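Local coordinates for periplasmic binding protein/LacI transcriptional regulator (Brachyspira murdochii, PDB 4KQC), which probably binds a carbohydrate or related small solute as a member of the sugar-binding periplasmic proteins that serve ABC transporters, at residues I7-K12 against I37-P42; D138-I143 against K178-V183; A144-D149 against I184-Q189; L245-F250 against G263-S268. All blocks are in the same frame, centred on the assembly; numbering follows the deposited sequence. Where two conformers were deposited one is given.

Contact 1. Residues I7-K12 against I37-P42; sequences IAVVSK and ISFVGP
Ile7 begins the pairing: Ser38 N bonds to Ile7 O at 3.2 Å, while Ile7 CB rests near Ile37 CG2. At Ala8 the neighbour is Ser38, whose OG lies 3.3 Å from Ala8 CA and makes a weak hydrogen bond to Glu58 of helix 48-60. Val9 gives the largest share of its own strand's contact. With CG1 anti to the backbone N (chi1 -178°), that methyl lies 3.6 Å from Phe39 CD2 and nearly as close to CE2, the two side chains crossing at a slant. The bond from Val40 N to Val9 O, 2.9 Å, is close to straight. On the other face of the sheet, Val10 CG2 meets Val40 CG2 at 3.8 Å. Ser11 sets its CB 3.5 Å from Phe39 CE1, and its N reaches Val40 O from above the carbonyl plane; Ser11 OG bonds to Gly13 N. An alanine in place of Phe39 would probably leave Val9 CG1 and Ser11 CB without their shared neighbour and open a gap beside the strand. Beyond the strands, one water links Lys12 O to Pro42 O. Parallel strands joined through helix 18-33 form the right-handed beta-alpha-beta crossover that opens the Rossmann-like N-terminal lobe of periplasmic binding proteins.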
loop_
_atom_site.group_PDB
_atom_site.type_symbol
_atom_site.label_atom_id
_atom_site.label_comp_id
_atom_site.label_asym_id
_atom_site.label_seq_id
_atom_site.Cartn_x
_atom_site.Cartn_y
_atom_site.Cartn_z
ATOM N N ILE A 7 -17.961 8.375 17.569
ATOM C CA ILE A 7 -17.119 7.257 17.120
ATOM C C ILE A 7 -15.659 7.687 17.043
ATOM O O ILE A 7 -15.314 8.772 16.531
ATOM C CB ILE A 7 -17.591 6.755 15.724
ATOM C CG1 ILE A 7 -18.924 6.010 15.858
ATOM C CG2 ILE A 7 -16.527 5.832 15.095
ATOM C CD1 ILE A 7 -19.590 5.635 14.528
ATOM N N ALA A 8 -14.784 6.878 17.608
ATOM C CA ALA A 8 -13.355 7.144 17.623
ATOM C C ALA A 8 -12.715 6.556 16.398
ATOM O O ALA A 8 -12.932 5.370 16.081
ATOM C CB ALA A 8 -12.730 6.495 18.840
ATOM N N VAL A 9 -11.958 7.387 15.696
ATOM C CA VAL A 9 -11.168 6.944 14.571
ATOM C C VAL A 9 -9.680 7.153 14.860
ATOM O O VAL A 9 -9.241 8.302 15.016
ATOM C CB VAL A 9 -11.528 7.660 13.271
ATOM C CG1 VAL A 9 -10.689 7.108 12.137
ATOM C CG2 VAL A 9 -13.022 7.471 12.991
ATOM N N VAL A 10 -8.922 6.057 15.014
ATOM C CA VAL A 10 -7.502 6.122 15.310
ATOM C C VAL A 10 -6.756 5.753 14.052
ATOM O O VAL A 10 -6.834 4.619 13.597
ATOM C CB VAL A 10 -7.172 5.224 16.509
ATOM C CG1 VAL A 10 -5.676 5.242 16.755
ATOM C CG2 VAL A 10 -7.979 5.646 17.732
ATOM N N SER A 11 -6.085 6.744 13.469
ATOM C CA SER A 11 -5.518 6.670 12.159
ATOM C C SER A 11 -4.003 6.491 12.254
ATOM O O SER A 11 -3.435 6.526 13.393
ATOM C CB SER A 11 -5.769 8.017 11.433
ATOM O OG SER A 11 -4.945 9.037 12.007
ATOM N N LYS A 12 -3.313 6.433 11.135
ATOM C CA LYS A 12 -1.812 6.417 11.182
ATOM C C LYS A 12 -1.162 7.800 11.238
ATOM O O LYS A 12 0.069 7.930 11.203
ATOM C CB LYS A 12 -1.263 5.635 10.000
ATOM C CG LYS A 12 -1.721 4.173 9.910
ATOM C CD LYS A 12 -0.892 3.388 8.920
ATOM C CE LYS A 12 -1.501 2.017 8.660
ATOM N NZ LYS A 12 -0.594 1.209 7.824
ATOM N N ILE A 37 -16.995 12.352 15.110
ATOM C CA ILE A 37 -15.821 11.516 15.199
ATOM C C ILE A 37 -14.612 12.264 15.747
ATOM O O ILE A 37 -14.506 13.493 15.633
ATOM C CB ILE A 37 -15.426 10.882 13.837
ATOM C CG1 ILE A 37 -14.979 11.930 12.807
ATOM C CG2 ILE A 37 -16.530 9.943 13.352
ATOM C CD1 ILE A 37 -14.407 11.321 11.529
ATOM N N SER A 38 -13.722 11.519 16.376
ATOM C CA SER A 38 -12.361 11.903 16.592
ATOM C C SER A 38 -11.531 11.349 15.438
ATOM O O SER A 38 -11.922 10.356 14.800
ATOM C CB SER A 38 -11.890 11.381 17.977
ATOM O OG SER A 38 -11.693 9.954 17.912
ATOM N N PHE A 39 -10.471 12.008 15.026
ATOM C CA PHE A 39 -9.619 11.434 13.976
ATOM C C PHE A 39 -8.195 11.675 14.424
ATOM O O PHE A 39 -7.695 12.765 14.271
ATOM C CB PHE A 39 -9.898 12.044 12.590
ATOM C CG PHE A 39 -9.283 11.244 11.440
ATOM C CD1 PHE A 39 -7.953 11.423 11.054
ATOM C CD2 PHE A 39 -10.065 10.357 10.728
ATOM C CE1 PHE A 39 -7.424 10.708 9.989
ATOM C CE2 PHE A 39 -9.536 9.577 9.699
ATOM C CZ PHE A 39 -8.203 9.768 9.310
ATOM N N VAL A 40 -7.609 10.693 15.095
ATOM C CA VAL A 40 -6.413 10.906 15.871
ATOM C C VAL A 40 -5.321 9.935 15.461
ATOM O O VAL A 40 -5.552 8.709 15.380
ATOM C CB VAL A 40 -6.635 10.766 17.418
ATOM C CG1 VAL A 40 -7.581 11.832 17.864
ATOM C CG2 VAL A 40 -7.122 9.385 17.868
ATOM N N GLY A 41 -4.092 10.446 15.362
ATOM C CA GLY A 41 -2.982 9.557 15.002
ATOM C C GLY A 41 -1.643 10.123 15.416
ATOM O O GLY A 41 -1.538 11.294 15.805
ATOM N N PRO A 42 -0.602 9.295 15.325
ATOM C CA PRO A 42 0.765 9.683 15.728
ATOM C C PRO A 42 1.386 10.655 14.794
ATOM O O PRO A 42 0.977 10.749 13.641
ATOM C CB PRO A 42 1.487 8.354 15.762
ATOM C CG PRO A 42 0.828 7.564 14.705
ATOM C CD PRO A 42 -0.603 7.888 14.873
HETATM O O HOH W 1 1.887 9.903 10.934
#

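Contact 2. Residues D138-I143 against K178-V183; sequences DNKAKI and KYALQV
Lys178 meets the other strand through its carbonyl: Lys178 O accepts Ala141 N at 2.8 Å and lies near Lys140 CB, while the amine of Lys178 turns elsewhere, to the carbonyls of Ala133 and Ala174. Tyr179 follows, its CB 3.7 Å from Ala141 O. Its ring belongs to the helix-covered face, and its hydroxyl bonds to Asp170. The carbonyl of Tyr179 is flanked by the aliphatic part of Lys140, which is extended beyond CG and puts CD 3.6 Å from Tyr179 O. An alanine at Lys140 would probably uncover this backbone edge, since the methylenes CG and CD that lie against it would be gone. Ala180 is bonded to that strand through both N and O: its N bonds to Ala141 O, and its O receives Ile143 N in a nearly straight bond (169°). In the conformer given for Lys142, CD lies 3.8 Å from Ala180 CB, and a bend at chi4 (-65°) tentatively places NZ 3.0 Å from Lys140 O. Leu181 lies beside Ile143, both pointing the same way, with Leu181 CD2 3.8 Å from CB of the Ile143 conformer given. Last, Gln182 N bonds to Ile143 O at 2.8 Å. The pairing is that of a parallel beta-alpha-beta unit, here strand 141-146, helix 152-171 and the edge strand 179-184, in the second lobe of the periplasmic binding protein fold.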
loop_
_atom_site.group_PDB
_atom_site.type_symbol
_atom_site.label_atom_id
_atom_site.label_comp_id
_atom_site.label_asym_id
_atom_site.label_seq_id
_atom_site.Cartn_x
_atom_site.Cartn_y
_atom_site.Cartn_z
ATOM N N ASP A 138 19.053 -21.527 -18.412
ATOM C CA ASP A 138 20.379 -21.414 -17.777
ATOM C C ASP A 138 20.792 -19.955 -17.483
ATOM O O ASP A 138 21.766 -19.730 -16.766
ATOM C CB ASP A 138 21.467 -22.048 -18.665
ATOM C CG ASP A 138 21.319 -23.581 -18.806
ATOM O OD1 ASP A 138 20.456 -24.220 -18.151
ATOM O OD2 ASP A 138 22.103 -24.163 -19.590
ATOM N N ASN A 139 20.067 -18.973 -18.040
ATOM C CA ASN A 139 20.362 -17.542 -17.845
ATOM C C ASN A 139 19.001 -16.788 -17.870
ATOM O O ASN A 139 18.611 -16.213 -18.896
ATOM C CB ASN A 139 21.330 -17.039 -18.911
ATOM C CG ASN A 139 21.740 -15.577 -18.754
ATOM O OD1 ASN A 139 21.659 -14.966 -17.694
ATOM N ND2 ASN A 139 22.285 -15.047 -19.824
ATOM N N LYS A 140 18.319 -16.810 -16.730
ATOM C CA LYS A 140 16.918 -16.387 -16.662
ATOM C C LYS A 140 16.821 -14.879 -16.597
ATOM O O LYS A 140 17.695 -14.220 -15.985
ATOM C CB LYS A 140 16.268 -16.998 -15.465
ATOM C CG LYS A 140 16.192 -18.516 -15.516
ATOM C CD LYS A 140 15.486 -19.065 -14.328
ATOM C CE LYS A 140 15.438 -20.588 -14.467
ATOM N NZ LYS A 140 14.450 -21.116 -13.507
ATOM N N ALA A 141 15.791 -14.308 -17.210
ATOM C CA ALA A 141 15.432 -12.902 -16.975
ATOM C C ALA A 141 15.047 -12.702 -15.530
ATOM O O ALA A 141 14.237 -13.460 -14.964
ATOM C CB ALA A 141 14.253 -12.493 -17.841
ATOM N N LYS A 142 15.509 -11.602 -14.939
ATOM C CA LYS A 142 15.232 -11.310 -13.540
ATOM C C LYS A 142 14.279 -10.138 -13.374
ATOM O O LYS A 142 14.435 -9.132 -14.037
ATOM C CB LYS A 142 16.540 -10.996 -12.808
ATOM C CG LYS A 142 17.642 -12.029 -12.987
ATOM C CD LYS A 142 17.180 -13.402 -12.512
ATOM C CE LYS A 142 18.359 -14.300 -12.174
ATOM N NZ LYS A 142 19.182 -14.618 -13.367
ATOM N N ILE A 143 13.302 -10.311 -12.510
ATOM C CA ILE A 143 12.423 -9.241 -12.062
ATOM C C ILE A 143 12.530 -9.128 -10.526
ATOM O O ILE A 143 12.337 -10.114 -9.800
ATOM C CB ILE A 143 10.978 -9.483 -12.471
ATOM C CG1 ILE A 143 10.856 -9.555 -14.023
ATOM C CG2 ILE A 143 10.087 -8.390 -11.908
ATOM C CD1 ILE A 143 10.842 -10.952 -14.620
ATOM N N LYS A 178 11.965 -19.195 -18.128
ATOM C CA LYS A 178 12.998 -18.258 -18.548
ATOM C C LYS A 178 13.101 -17.070 -17.625
ATOM O O LYS A 178 13.731 -16.113 -17.991
ATOM C CB LYS A 178 12.684 -17.727 -19.941
ATOM C CG LYS A 178 12.723 -18.779 -21.046
ATOM C CD LYS A 178 12.283 -18.209 -22.384
ATOM C CE LYS A 178 12.425 -19.237 -23.458
ATOM N NZ LYS A 178 11.918 -18.610 -24.732
ATOM N N TYR A 179 12.447 -17.110 -16.476
ATOM C CA TYR A 179 12.384 -15.945 -15.628
ATOM C C TYR A 179 12.592 -16.353 -14.204
ATOM O O TYR A 179 12.310 -17.509 -13.783
ATOM C CB TYR A 179 11.054 -15.184 -15.804
ATOM C CG TYR A 179 9.912 -15.887 -15.133
ATOM C CD1 TYR A 179 9.218 -16.909 -15.788
ATOM C CD2 TYR A 179 9.531 -15.588 -13.852
ATOM C CE1 TYR A 179 8.225 -17.648 -15.152
ATOM C CE2 TYR A 179 8.505 -16.287 -13.222
ATOM C CZ TYR A 179 7.857 -17.300 -13.866
ATOM O OH TYR A 179 6.881 -18.029 -13.256
ATOM N N ALA A 180 13.060 -15.413 -13.385
ATOM C CA ALA A 180 13.117 -15.583 -11.915
ATOM C C ALA A 180 12.729 -14.303 -11.202
ATOM O O ALA A 180 13.172 -13.226 -11.585
ATOM C CB ALA A 180 14.514 -15.944 -11.486
ATOM N N LEU A 181 11.892 -14.419 -10.195
ATOM C CA LEU A 181 11.466 -13.291 -9.426
ATOM C C LEU A 181 12.404 -13.241 -8.197
ATOM O O LEU A 181 12.614 -14.269 -7.536
ATOM C CB LEU A 181 10.013 -13.442 -8.989
ATOM C CG LEU A 181 8.975 -13.519 -10.101
ATOM C CD1 LEU A 181 7.581 -13.924 -9.616
ATOM C CD2 LEU A 181 8.945 -12.201 -10.828
ATOM N N GLN A 182 12.971 -12.092 -7.903
ATOM C CA GLN A 182 13.885 -11.922 -6.802
ATOM C C GLN A 182 13.174 -11.051 -5.764
ATOM O O GLN A 182 13.017 -9.870 -5.988
ATOM C CB GLN A 182 15.136 -11.240 -7.295
ATOM C CG GLN A 182 15.826 -12.039 -8.357
ATOM C CD GLN A 182 17.100 -11.354 -8.814
ATOM O OE1 GLN A 182 17.154 -10.123 -8.923
ATOM N NE2 GLN A 182 18.133 -12.150 -9.075
ATOM N N VAL A 183 12.757 -11.650 -4.663
ATOM C CA VAL A 183 11.974 -10.963 -3.651
ATOM C C VAL A 183 12.986 -10.462 -2.594
ATOM O O VAL A 183 13.732 -11.264 -1.996
ATOM C CB VAL A 183 10.847 -11.843 -3.057
ATOM C CG1 VAL A 183 10.045 -11.030 -2.046
ATOM C CG2 VAL A 183 9.966 -12.338 -4.213
#

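Contact 3. Residues A144-D149 against I184-Q189; sequences AVLQLD and IVPTTQ
Gln147 and Val185 cross at a slant just where the two chains leave the sheet, and the glutamine chain can be followed outward along a single methyl. Its CB lies 3.9 Å from Val185 CG2 and slightly nearer Ile184 O. CG, anti to the backbone N (chi1 167°), keeps 3.8 Å from that same CG2, and CD comes to 3.7 Å. At the tip, OE1 and NE2 both remain beside the methyl, while NE2 donates to Asp149 O at 2.9 Å. That acceptor lies nearly in the amide plane, which helps to fix the rotation of the group and hold it flat beside the valine. The backbone of Gln147 is tied as well, its N bonding to Ile184 O. In the same bridge, on the other side of Leu146, Ile184 N reaches Val145 O in an almost linear bond (175°). Here, at the C-terminal ends of parallel strands in a Rossmann-like lobe, the chains turn into the loops that in periplasmic binding proteins generally face the ligand cleft. In the conformer given, Leu146 CD1 lies near Ile184 CG2 and Pro186 CG, and helix 191-199 packs on Pro186. Farther out, Gln189 runs alongside Leu148, with CG 3.3 Å from Leu148 O and OE1 bonded to Asn213. A water spans the remaining separation, donating to Leu148 O and, at 2.7 Å, to Pro186 O.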
loop_
_atom_site.group_PDB
_atom_site.type_symbol
_atom_site.label_atom_id
_atom_site.label_comp_id
_atom_site.label_asym_id
_atom_site.label_seq_id
_atom_site.Cartn_x
_atom_site.Cartn_y
_atom_site.Cartn_z
ATOM N N ALA A 144 12.896 -7.958 -10.045
ATOM C CA ALA A 144 13.065 -7.736 -8.613
ATOM C C ALA A 144 11.778 -7.242 -8.004
ATOM O O ALA A 144 11.071 -6.390 -8.606
ATOM C CB ALA A 144 14.138 -6.715 -8.406
ATOM N N VAL A 145 11.445 -7.764 -6.843
ATOM C CA VAL A 145 10.272 -7.319 -6.090
ATOM C C VAL A 145 10.821 -6.707 -4.783
ATOM O O VAL A 145 11.331 -7.441 -3.970
ATOM C CB VAL A 145 9.356 -8.507 -5.806
ATOM C CG1 VAL A 145 8.239 -8.143 -4.789
ATOM C CG2 VAL A 145 8.807 -9.089 -7.116
ATOM N N LEU A 146 10.668 -5.405 -4.570
ATOM C CA LEU A 146 11.108 -4.788 -3.328
ATOM C C LEU A 146 9.903 -4.805 -2.428
ATOM O O LEU A 146 8.949 -4.021 -2.615
ATOM C CB LEU A 146 11.611 -3.362 -3.570
ATOM C CG LEU A 146 13.074 -3.257 -4.018
ATOM C CD1 LEU A 146 14.011 -3.377 -2.818
ATOM C CD2 LEU A 146 13.459 -4.263 -5.088
ATOM N N GLN A 147 9.939 -5.747 -1.496
ATOM C CA GLN A 147 8.862 -5.972 -0.549
ATOM C C GLN A 147 9.087 -5.143 0.686
ATOM O O GLN A 147 10.168 -5.226 1.235
ATOM C CB GLN A 147 8.878 -7.469 -0.196
ATOM C CG GLN A 147 8.015 -7.820 1.004
ATOM C CD GLN A 147 7.963 -9.308 1.294
ATOM O OE1 GLN A 147 8.280 -10.123 0.435
ATOM N NE2 GLN A 147 7.577 -9.664 2.502
ATOM N N LEU A 148 8.122 -4.302 1.070
ATOM C CA LEU A 148 8.427 -3.232 2.071
ATOM C C LEU A 148 8.810 -3.744 3.448
ATOM O O LEU A 148 9.616 -3.118 4.153
ATOM C CB LEU A 148 7.272 -2.198 2.150
ATOM C CG LEU A 148 5.930 -2.823 2.579
ATOM C CD1 LEU A 148 5.520 -2.245 3.909
ATOM C CD2 LEU A 148 4.801 -2.704 1.600
ATOM N N ASP A 149 8.234 -4.854 3.865
ATOM C CA ASP A 149 8.481 -5.428 5.210
ATOM C C ASP A 149 7.889 -6.820 5.274
ATOM O O ASP A 149 7.351 -7.323 4.264
ATOM C CB ASP A 149 7.966 -4.523 6.321
ATOM C CG ASP A 149 6.463 -4.453 6.438
ATOM O OD1 ASP A 149 5.666 -5.203 5.798
ATOM O OD2 ASP A 149 6.046 -3.549 7.227
ATOM N N ILE A 184 13.073 -9.149 -2.440
ATOM C CA ILE A 184 14.073 -8.514 -1.581
ATOM C C ILE A 184 13.334 -7.657 -0.558
ATOM O O ILE A 184 12.505 -6.789 -0.901
ATOM C CB ILE A 184 14.968 -7.601 -2.454
ATOM C CG1 ILE A 184 15.715 -8.423 -3.483
ATOM C CG2 ILE A 184 15.934 -6.807 -1.591
ATOM C CD1 ILE A 184 16.074 -7.651 -4.732
ATOM N N VAL A 185 13.645 -7.843 0.719
ATOM C CA VAL A 185 13.084 -7.013 1.783
ATOM C C VAL A 185 14.242 -6.205 2.384
ATOM O O VAL A 185 15.154 -6.779 2.976
ATOM C CB VAL A 185 12.473 -7.882 2.895
ATOM C CG1 VAL A 185 11.913 -6.990 4.027
ATOM C CG2 VAL A 185 11.425 -8.849 2.369
ATOM N N PRO A 186 14.176 -4.879 2.295
ATOM C CA PRO A 186 15.252 -4.136 2.935
ATOM C C PRO A 186 15.168 -4.257 4.449
ATOM O O PRO A 186 14.092 -4.445 5.015
ATOM C CB PRO A 186 15.047 -2.700 2.460
ATOM C CG PRO A 186 14.250 -2.852 1.198
ATOM C CD PRO A 186 13.293 -4.010 1.534
ATOM N N THR A 187 16.294 -4.070 5.131
ATOM C CA THR A 187 16.331 -4.338 6.579
ATOM C C THR A 187 15.472 -3.354 7.357
ATOM O O THR A 187 14.947 -3.682 8.413
ATOM C CB THR A 187 17.778 -4.440 7.103
ATOM O OG1 THR A 187 17.765 -4.916 8.475
ATOM C CG2 THR A 187 18.524 -3.109 6.977
ATOM N N THR A 188 15.300 -2.152 6.804
ATOM C CA THR A 188 14.271 -1.207 7.266
ATOM C C THR A 188 13.700 -0.471 6.068
ATOM O O THR A 188 14.217 -0.606 4.930
ATOM C CB THR A 188 14.832 -0.101 8.239
ATOM O OG1 THR A 188 15.666 0.829 7.512
ATOM C CG2 THR A 188 15.600 -0.653 9.429
ATOM N N GLN A 189 12.699 0.375 6.297
ATOM C CA GLN A 189 12.161 1.214 5.215
ATOM C C GLN A 189 12.860 2.576 5.151
ATOM O O GLN A 189 12.334 3.491 4.558
ATOM C CB GLN A 189 10.656 1.375 5.402
ATOM C CG GLN A 189 9.870 0.037 5.205
ATOM C CD GLN A 189 8.394 0.277 5.150
ATOM O OE1 GLN A 189 7.911 0.997 4.252
ATOM N NE2 GLN A 189 7.662 -0.241 6.137
HETATM O O HOH W 2 11.726 -3.627 5.955
#

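Contact 4. Residues L245-F250 against G263-S268; sequences LVVMGF and GIIQGS
Gly249 and Ser268 come together at the tight end of this contact, where the backbones approach to 4.2 Å between their CA atoms. Ser268 CB stands 3.3 Å from Gly249 O, and Ser268 OG lies 3.1 Å from Gly249 CA, the hydroxyl sitting close to where a CB on the glycine would stand. The serine holds its position through a bond to Gln256 of helix 254-261, whose NE2 also donates to Phe250 O. Beside it, Gly249 N donates to Gly267 O, meeting an in-plane lone pair at 3.0 Å. Met248, modelled as selenomethionine, brings its CB and CG against the same oxygen. Packing is looser toward the other end. Val247 and Ile265 cross at a slant with their CG1 atoms 4.1 Å apart. Here the chains separate by a water's width: one water lies within bonding distance of Leu245 O and Ile264 O and accepts from Val247 N at 2.9 Å. Between the two regimes, Gln266 N bonds to Val247 O at 2.8 Å, along a nearly straight line through the carbonyl. Strand 246-250, helix 254-261 and strand 267-270 thus form a beta-alpha-beta unit in which backbone groups pair directly from Val247 to Gly249, while a water bridges Leu245, Val247 and Ile264 where the chains part.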
loop_
_atom_site.group_PDB
_atom_site.type_symbol
_atom_site.label_atom_id
_atom_site.label_comp_id
_atom_site.label_asym_id
_atom_site.label_seq_id
_atom_site.Cartn_x
_atom_site.Cartn_y
_atom_site.Cartn_z
ATOM N N LEU A 245 15.031 -0.313 -18.081
ATOM C CA LEU A 245 14.366 -0.904 -16.940
ATOM C C LEU A 245 12.895 -0.549 -16.916
ATOM O O LEU A 245 12.558 0.600 -17.206
ATOM C CB LEU A 245 15.006 -0.425 -15.629
ATOM C CG LEU A 245 16.346 -0.966 -15.324
ATOM C CD1 LEU A 245 16.998 -0.229 -14.189
ATOM C CD2 LEU A 245 16.237 -2.420 -14.869
ATOM N N VAL A 246 12.071 -1.538 -16.623
ATOM C CA VAL A 246 10.628 -1.367 -16.419
ATOM C C VAL A 246 10.347 -1.375 -14.936
ATOM O O VAL A 246 10.465 -2.395 -14.296
ATOM C CB VAL A 246 9.785 -2.458 -17.112
ATOM C CG1 VAL A 246 8.299 -2.204 -16.886
ATOM C CG2 VAL A 246 10.128 -2.481 -18.610
ATOM N N VAL A 247 10.008 -0.208 -14.432
ATOM C CA VAL A 247 9.830 -0.013 -13.001
ATOM C C VAL A 247 8.387 0.421 -12.733
ATOM O O VAL A 247 7.882 1.320 -13.403
ATOM C CB VAL A 247 10.838 1.021 -12.474
ATOM C CG1 VAL A 247 10.674 1.222 -10.967
ATOM C CG2 VAL A 247 12.281 0.642 -12.843
HETATM N N MSE A 248 7.723 -0.229 -11.794
HETATM C CA MSE A 248 6.299 0.043 -11.460
HETATM C C MSE A 248 6.176 0.102 -9.951
HETATM O O MSE A 248 6.797 -0.710 -9.277
HETATM C CB MSE A 248 5.372 -1.025 -12.092
HETATM C CG MSE A 248 5.475 -0.904 -13.618
HETATM SE SE MSE A 248 4.503 -2.423 -14.367
HETATM C CE MSE A 248 4.730 -1.788 -16.206
ATOM N N GLY A 249 5.258 0.929 -9.464
ATOM C CA GLY A 249 5.085 1.119 -8.039
ATOM C C GLY A 249 3.687 0.977 -7.496
ATOM O O GLY A 249 2.794 0.429 -8.095
ATOM N N PHE A 250 3.518 1.551 -6.337
ATOM C CA PHE A 250 2.318 1.426 -5.522
ATOM C C PHE A 250 2.196 2.723 -4.694
ATOM O O PHE A 250 3.212 3.334 -4.225
ATOM C CB PHE A 250 2.522 0.237 -4.596
ATOM C CG PHE A 250 1.281 -0.469 -4.156
ATOM C CD1 PHE A 250 0.269 0.203 -3.457
ATOM C CD2 PHE A 250 1.139 -1.801 -4.443
ATOM C CE1 PHE A 250 -0.873 -0.494 -3.062
ATOM C CE2 PHE A 250 0.011 -2.498 -4.055
ATOM C CZ PHE A 250 -1.006 -1.809 -3.354
ATOM N N GLY A 263 9.083 9.685 -16.728
ATOM C CA GLY A 263 9.350 8.454 -17.423
ATOM C C GLY A 263 10.286 7.441 -16.779
ATOM O O GLY A 263 10.676 6.455 -17.406
ATOM N N ILE A 264 10.685 7.699 -15.513
ATOM C CA ILE A 264 11.512 6.794 -14.748
ATOM C C ILE A 264 10.697 5.575 -14.235
ATOM O O ILE A 264 11.169 4.472 -14.255
ATOM C CB ILE A 264 12.197 7.545 -13.570
ATOM C CG1 ILE A 264 13.042 8.723 -14.107
ATOM C CG2 ILE A 264 13.052 6.577 -12.757
ATOM C CD1 ILE A 264 13.337 9.765 -13.077
ATOM N N ILE A 265 9.453 5.832 -13.846
ATOM C CA ILE A 265 8.554 4.790 -13.368
ATOM C C ILE A 265 7.424 4.740 -14.382
ATOM O O ILE A 265 6.857 5.791 -14.725
ATOM C CB ILE A 265 8.047 5.109 -11.916
ATOM C CG1 ILE A 265 9.209 5.072 -10.948
ATOM C CG2 ILE A 265 6.922 4.178 -11.521
ATOM C CD1 ILE A 265 8.846 5.465 -9.521
ATOM N N GLN A 266 7.111 3.547 -14.893
ATOM C CA GLN A 266 6.139 3.412 -15.976
ATOM C C GLN A 266 4.724 3.632 -15.488
ATOM O O GLN A 266 3.882 4.117 -16.233
ATOM C CB GLN A 266 6.266 2.064 -16.699
ATOM C CG GLN A 266 7.600 1.855 -17.398
ATOM C CD GLN A 266 8.073 3.131 -18.116
ATOM O OE1 GLN A 266 9.050 3.812 -17.706
ATOM N NE2 GLN A 266 7.323 3.510 -19.151
ATOM N N GLY A 267 4.445 3.301 -14.234
ATOM C CA GLY A 267 3.081 3.413 -13.726
ATOM C C GLY A 267 3.075 2.807 -12.341
ATOM O O GLY A 267 4.050 2.098 -11.969
ATOM N N SER A 268 1.985 3.026 -11.652
ATOM C CA SER A 268 1.768 2.495 -10.313
ATOM C C SER A 268 0.322 2.261 -10.044
ATOM O O SER A 268 -0.571 2.690 -10.807
ATOM C CB SER A 268 2.316 3.489 -9.260
ATOM O OG SER A 268 3.741 3.581 -9.305
HETATM O O HOH W 3 10.634 2.254 -15.909
#

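Overall arrangement
From the N terminus, contact 1 closes the first loop, joining strands 6-10 and 36-40 across helix 18-33 in one lobe. It stands apart from the rest: its centre lies 44 Å from that of contact 2. The chain next enters the other lobe, where 138-149 meets 178-189 in two consecutive contacts, 2 and 3. Their segments alternate along the sequence, so the contacts cross, and they touch where Gln182 O and Val145 N are probably hydrogen-bonded, at 2.8 Å, continuing one strand pairing from sheet into loop. Contact 4 closes last, a short loop over helix 254-261, elsewhere in the same sheet, about 7 Å from contact 3 at the nearest atoms.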